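Local coordinates for protein dihydroorotase (Saccharomyces cerevisiae S288C, PDB 6L0A) that catalyses the reversible, zinc-dependent cyclisation of N-carbamoyl-L-aspartate to (S)-dihydroorotate, the third step of de novo pyrimidine biosynthesis, at residues Trp221-Ala233 against Asn266-Tyr278. Residues are numbered along the deposited sequence; the frame is centred on the assembly and turned at random.
With LMR ((2S)-2-hydroxybutanedioic acid), chain M.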
# COMPACT_ATOMS: atom_id res chain seq x y z
N TRP C 221 0.49 -5.71 2.42
CA TRP C 221 1.53 -4.71 2.61
C TRP C 221 1.00 -3.32 2.91
O TRP C 221 1.80 -2.46 3.31
CB TRP C 221 2.50 -4.65 1.41
CG TRP C 221 1.89 -4.27 0.08
CD1 TRP C 221 1.49 -5.13 -0.91
CD2 TRP C 221 1.66 -2.95 -0.43
NE1 TRP C 221 1.00 -4.42 -1.98
CE2 TRP C 221 1.10 -3.08 -1.72
CE3 TRP C 221 1.88 -1.65 0.08
CZ2 TRP C 221 0.74 -1.98 -2.50
CZ3 TRP C 221 1.52 -0.56 -0.69
CH2 TRP C 221 0.96 -0.73 -1.96
N ALA C 222 -0.31 -3.08 2.81
CA ALA C 222 -0.82 -1.72 2.97
C ALA C 222 -0.35 -1.08 4.29
O ALA C 222 0.09 0.07 4.31
CB ALA C 222 -2.35 -1.72 2.88
N GLY C 223 -0.42 -1.83 5.39
CA GLY C 223 0.06 -1.35 6.67
C GLY C 223 1.22 -2.15 7.23
O GLY C 223 1.49 -2.10 8.43
N ASN C 224 1.92 -2.90 6.36
CA ASN C 224 3.03 -3.77 6.75
C ASN C 224 4.22 -3.50 5.84
O ASN C 224 4.38 -4.15 4.80
CB ASN C 224 2.64 -5.25 6.69
CG ASN C 224 1.53 -5.61 7.66
OD1 ASN C 224 1.59 -5.30 8.85
ND2 ASN C 224 0.51 -6.31 7.16
N PRO C 225 5.07 -2.53 6.19
CA PRO C 225 6.24 -2.23 5.33
C PRO C 225 7.11 -3.44 5.03
O PRO C 225 7.76 -3.48 3.97
CB PRO C 225 6.99 -1.18 6.14
CG PRO C 225 5.88 -0.46 6.88
CD PRO C 225 4.90 -1.53 7.25
N VAL C 226 7.15 -4.44 5.92
CA VAL C 226 7.98 -5.62 5.67
C VAL C 226 7.53 -6.37 4.42
O VAL C 226 8.34 -7.04 3.77
CB VAL C 226 8.00 -6.52 6.93
CG1 VAL C 226 6.61 -7.08 7.23
CG2 VAL C 226 9.03 -7.63 6.79
N ASN C 227 6.26 -6.23 4.03
CA ASN C 227 5.76 -6.88 2.83
C ASN C 227 5.75 -5.96 1.61
O ASN C 227 5.27 -6.37 0.56
CB ASN C 227 4.35 -7.43 3.07
CG ASN C 227 4.35 -8.63 3.99
OD1 ASN C 227 5.31 -9.40 4.03
ND2 ASN C 227 3.27 -8.79 4.76
N PHE C 228 6.25 -4.73 1.72
CA PHE C 228 6.27 -3.80 0.60
C PHE C 228 7.48 -4.10 -0.28
O PHE C 228 8.61 -4.12 0.21
CB PHE C 228 6.33 -2.35 1.11
CG PHE C 228 6.57 -1.32 0.05
CD1 PHE C 228 5.63 -1.09 -0.95
CD2 PHE C 228 7.74 -0.55 0.06
CE1 PHE C 228 5.85 -0.13 -1.93
CE2 PHE C 228 7.96 0.42 -0.93
CZ PHE C 228 7.02 0.62 -1.93
N CYS C 229 7.26 -4.34 -1.58
CA CYS C 229 8.36 -4.47 -2.51
C CYS C 229 7.90 -3.90 -3.85
O CYS C 229 6.75 -3.50 -4.00
CB CYS C 229 8.74 -5.94 -2.67
SG CYS C 229 7.27 -6.84 -3.33
N LYS C 230 8.80 -3.87 -4.83
CA LYS C 230 8.41 -3.49 -6.18
C LYS C 230 8.66 -4.66 -7.13
O LYS C 230 9.64 -5.39 -6.94
CB LYS C 230 9.20 -2.24 -6.66
CG LYS C 230 9.01 -0.98 -5.78
CD LYS C 230 7.56 -0.53 -5.70
CE LYS C 230 7.09 0.05 -7.01
NZ LYS C 230 7.56 1.49 -7.23
N PRO C 231 7.75 -4.94 -8.08
CA PRO C 231 6.43 -4.32 -8.19
C PRO C 231 5.59 -4.74 -6.99
O PRO C 231 5.85 -5.81 -6.40
CB PRO C 231 5.86 -4.88 -9.50
CG PRO C 231 7.00 -5.67 -10.16
CD PRO C 231 7.93 -6.04 -9.05
N VAL C 232 4.65 -3.89 -6.59
CA VAL C 232 3.86 -4.20 -5.40
C VAL C 232 2.98 -5.40 -5.69
O VAL C 232 2.59 -5.66 -6.83
CB VAL C 232 3.01 -2.98 -4.98
CG1 VAL C 232 3.90 -1.75 -4.74
CG2 VAL C 232 1.92 -2.69 -6.02
N ALA C 233 2.66 -6.16 -4.63
CA ALA C 233 1.65 -7.20 -4.74
C ALA C 233 0.28 -6.56 -4.99
O ALA C 233 -0.05 -5.53 -4.40
CB ALA C 233 1.62 -8.05 -3.47
N ASN C 266 15.52 0.13 8.02
CA ASN C 266 15.13 0.70 6.74
C ASN C 266 13.72 0.28 6.32
O ASN C 266 13.27 0.66 5.24
CB ASN C 266 16.13 0.33 5.64
CG ASN C 266 17.51 0.92 5.89
OD1 ASN C 266 17.78 1.45 6.98
ND2 ASN C 266 18.38 0.86 4.90
N LYS C 267 13.03 -0.50 7.14
CA LYS C 267 11.62 -0.77 6.94
C LYS C 267 10.73 -0.02 7.92
O LYS C 267 9.58 0.27 7.60
CB LYS C 267 11.34 -2.28 7.07
CG LYS C 267 12.00 -3.12 5.99
CD LYS C 267 11.45 -2.74 4.61
CE LYS C 267 11.20 -3.98 3.78
NZ LYS C 267 10.40 -3.73 2.55
N ALA C 268 11.25 0.32 9.10
CA ALA C 268 10.48 1.02 10.12
C ALA C 268 10.68 2.53 9.96
O ALA C 268 11.37 3.19 10.74
CB ALA C 268 10.87 0.53 11.51
N ASN C 269 10.06 3.07 8.91
CA ASN C 269 10.17 4.47 8.52
C ASN C 269 8.77 5.01 8.26
O ASN C 269 7.92 4.30 7.71
CB ASN C 269 10.98 4.66 7.23
CG ASN C 269 12.47 4.50 7.43
OD1 ASN C 269 12.93 4.28 8.54
ND2 ASN C 269 13.24 4.61 6.33
N TYR C 270 8.53 6.29 8.58
CA TYR C 270 7.22 6.83 8.20
C TYR C 270 7.19 7.31 6.76
O TYR C 270 6.11 7.52 6.20
CB TYR C 270 6.78 7.95 9.15
CG TYR C 270 7.62 9.20 9.17
CD1 TYR C 270 8.56 9.41 10.17
CD2 TYR C 270 7.47 10.19 8.20
CE1 TYR C 270 9.34 10.55 10.20
CE2 TYR C 270 8.24 11.35 8.23
CZ TYR C 270 9.17 11.51 9.23
OH TYR C 270 9.93 12.65 9.26
N GLU C 271 8.35 7.47 6.13
CA GLU C 271 8.37 7.75 4.71
C GLU C 271 9.62 7.13 4.12
O GLU C 271 10.63 6.96 4.81
CB GLU C 271 8.32 9.25 4.40
CG GLU C 271 9.50 10.03 4.94
CD GLU C 271 9.29 11.53 4.84
OE1 GLU C 271 8.36 11.96 4.12
OE2 GLU C 271 10.06 12.28 5.49
N GLY C 272 9.55 6.79 2.83
CA GLY C 272 10.71 6.20 2.18
C GLY C 272 11.08 4.82 2.67
O GLY C 272 12.28 4.50 2.78
N VAL C 273 10.09 3.99 2.98
CA VAL C 273 10.32 2.59 3.30
C VAL C 273 11.00 1.92 2.12
O VAL C 273 10.55 2.03 0.98
CB VAL C 273 8.98 1.90 3.62
CG1 VAL C 273 9.14 0.37 3.60
CG2 VAL C 273 8.45 2.36 4.97
N CYS C 274 12.12 1.23 2.38
CA CYS C 274 12.82 0.51 1.31
C CYS C 274 11.96 -0.62 0.77
O CYS C 274 11.32 -1.35 1.53
CB CYS C 274 14.13 -0.07 1.83
SG CYS C 274 15.30 1.20 2.27
N ALA C 275 11.96 -0.78 -0.55
CA ALA C 275 11.21 -1.86 -1.19
C ALA C 275 12.01 -3.15 -1.18
O ALA C 275 13.20 -3.15 -1.53
CB ALA C 275 10.86 -1.49 -2.62
N GLY C 276 11.36 -4.25 -0.79
CA GLY C 276 11.99 -5.55 -0.87
C GLY C 276 11.59 -6.52 0.22
O GLY C 276 11.45 -6.14 1.40
N VAL C 277 11.42 -7.78 -0.16
CA VAL C 277 11.09 -8.87 0.75
C VAL C 277 12.29 -9.80 0.80
O VAL C 277 12.89 -10.09 -0.24
CB VAL C 277 9.83 -9.62 0.27
CG1 VAL C 277 9.62 -10.92 1.08
CG2 VAL C 277 8.58 -8.70 0.35
N TYR C 278 12.65 -10.25 2.01
CA TYR C 278 13.79 -11.15 2.20
C TYR C 278 13.29 -12.59 2.28
O TYR C 278 12.71 -13.00 3.30
CB TYR C 278 14.60 -10.80 3.44
CG TYR C 278 15.68 -11.83 3.67
CD1 TYR C 278 16.81 -11.84 2.87
CD2 TYR C 278 15.53 -12.83 4.62
CE1 TYR C 278 17.81 -12.80 3.04
CE2 TYR C 278 16.52 -13.82 4.79
CZ TYR C 278 17.65 -13.79 4.00
OH TYR C 278 18.64 -14.76 4.17
C1 LMR M . 13.61 -4.69 -6.58
O1A LMR M . 13.82 -5.80 -7.15
O1B LMR M . 12.76 -3.94 -7.11
C2 LMR M . 14.36 -4.24 -5.31
O2 LMR M . 13.55 -4.03 -4.16
C3 LMR M . 15.26 -5.33 -4.82
C4 LMR M . 16.25 -4.51 -4.02
O4A LMR M . 15.93 -3.91 -2.94
O4B LMR M . 17.37 -4.47 -4.54
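Lys267 NZ donates to Pro225 O at 3.0 Å across the contact, and within its own segment to Cys274 O and Gly276 O. Pro225 O is gripped twice: Lys267 NZ and Phe228 N, the latter closing the 3-10 turn 225-227, reach it from opposite faces of the carbonyl plane. The lysine chain bends at chi2 and chi3, folding its ammonium in among these backbone oxygens. A second crossing bond is almost straight, Gly276 N to Phe228 O at 2.9 Å with an N-H...O angle of 177°, lying in the carbonyl plane on a lone pair.

Outside this polar centre, the Phe228 ring, its CG anti to the backbone N (chi1 171°), reaches over to the loop 266-278. Its edge faces the carbonyls of Val273 and Cys274, while CD2 touches Val273 CG1 at 3.9 Å; the same methyl meets Pro225 CB at 3.7 Å. Further along, Lys230 CG rests on Ala275 CB at 3.7 Å, and the lysine's amine goes on to Val104 O.

In this TIM-barrel amidohydrolase fold the loops precede helices 236-246 and 283-293, and Lys230, Ala275 and Gly276 line the malate pocket beside the two zinc ions. Carbonyl dipoles of both loops would partly offset the charge of the buried Lys267 ammonium, which joins the loops carrying these pocket residues next to the second subunit, whose Asn224 bonds Gly272 N.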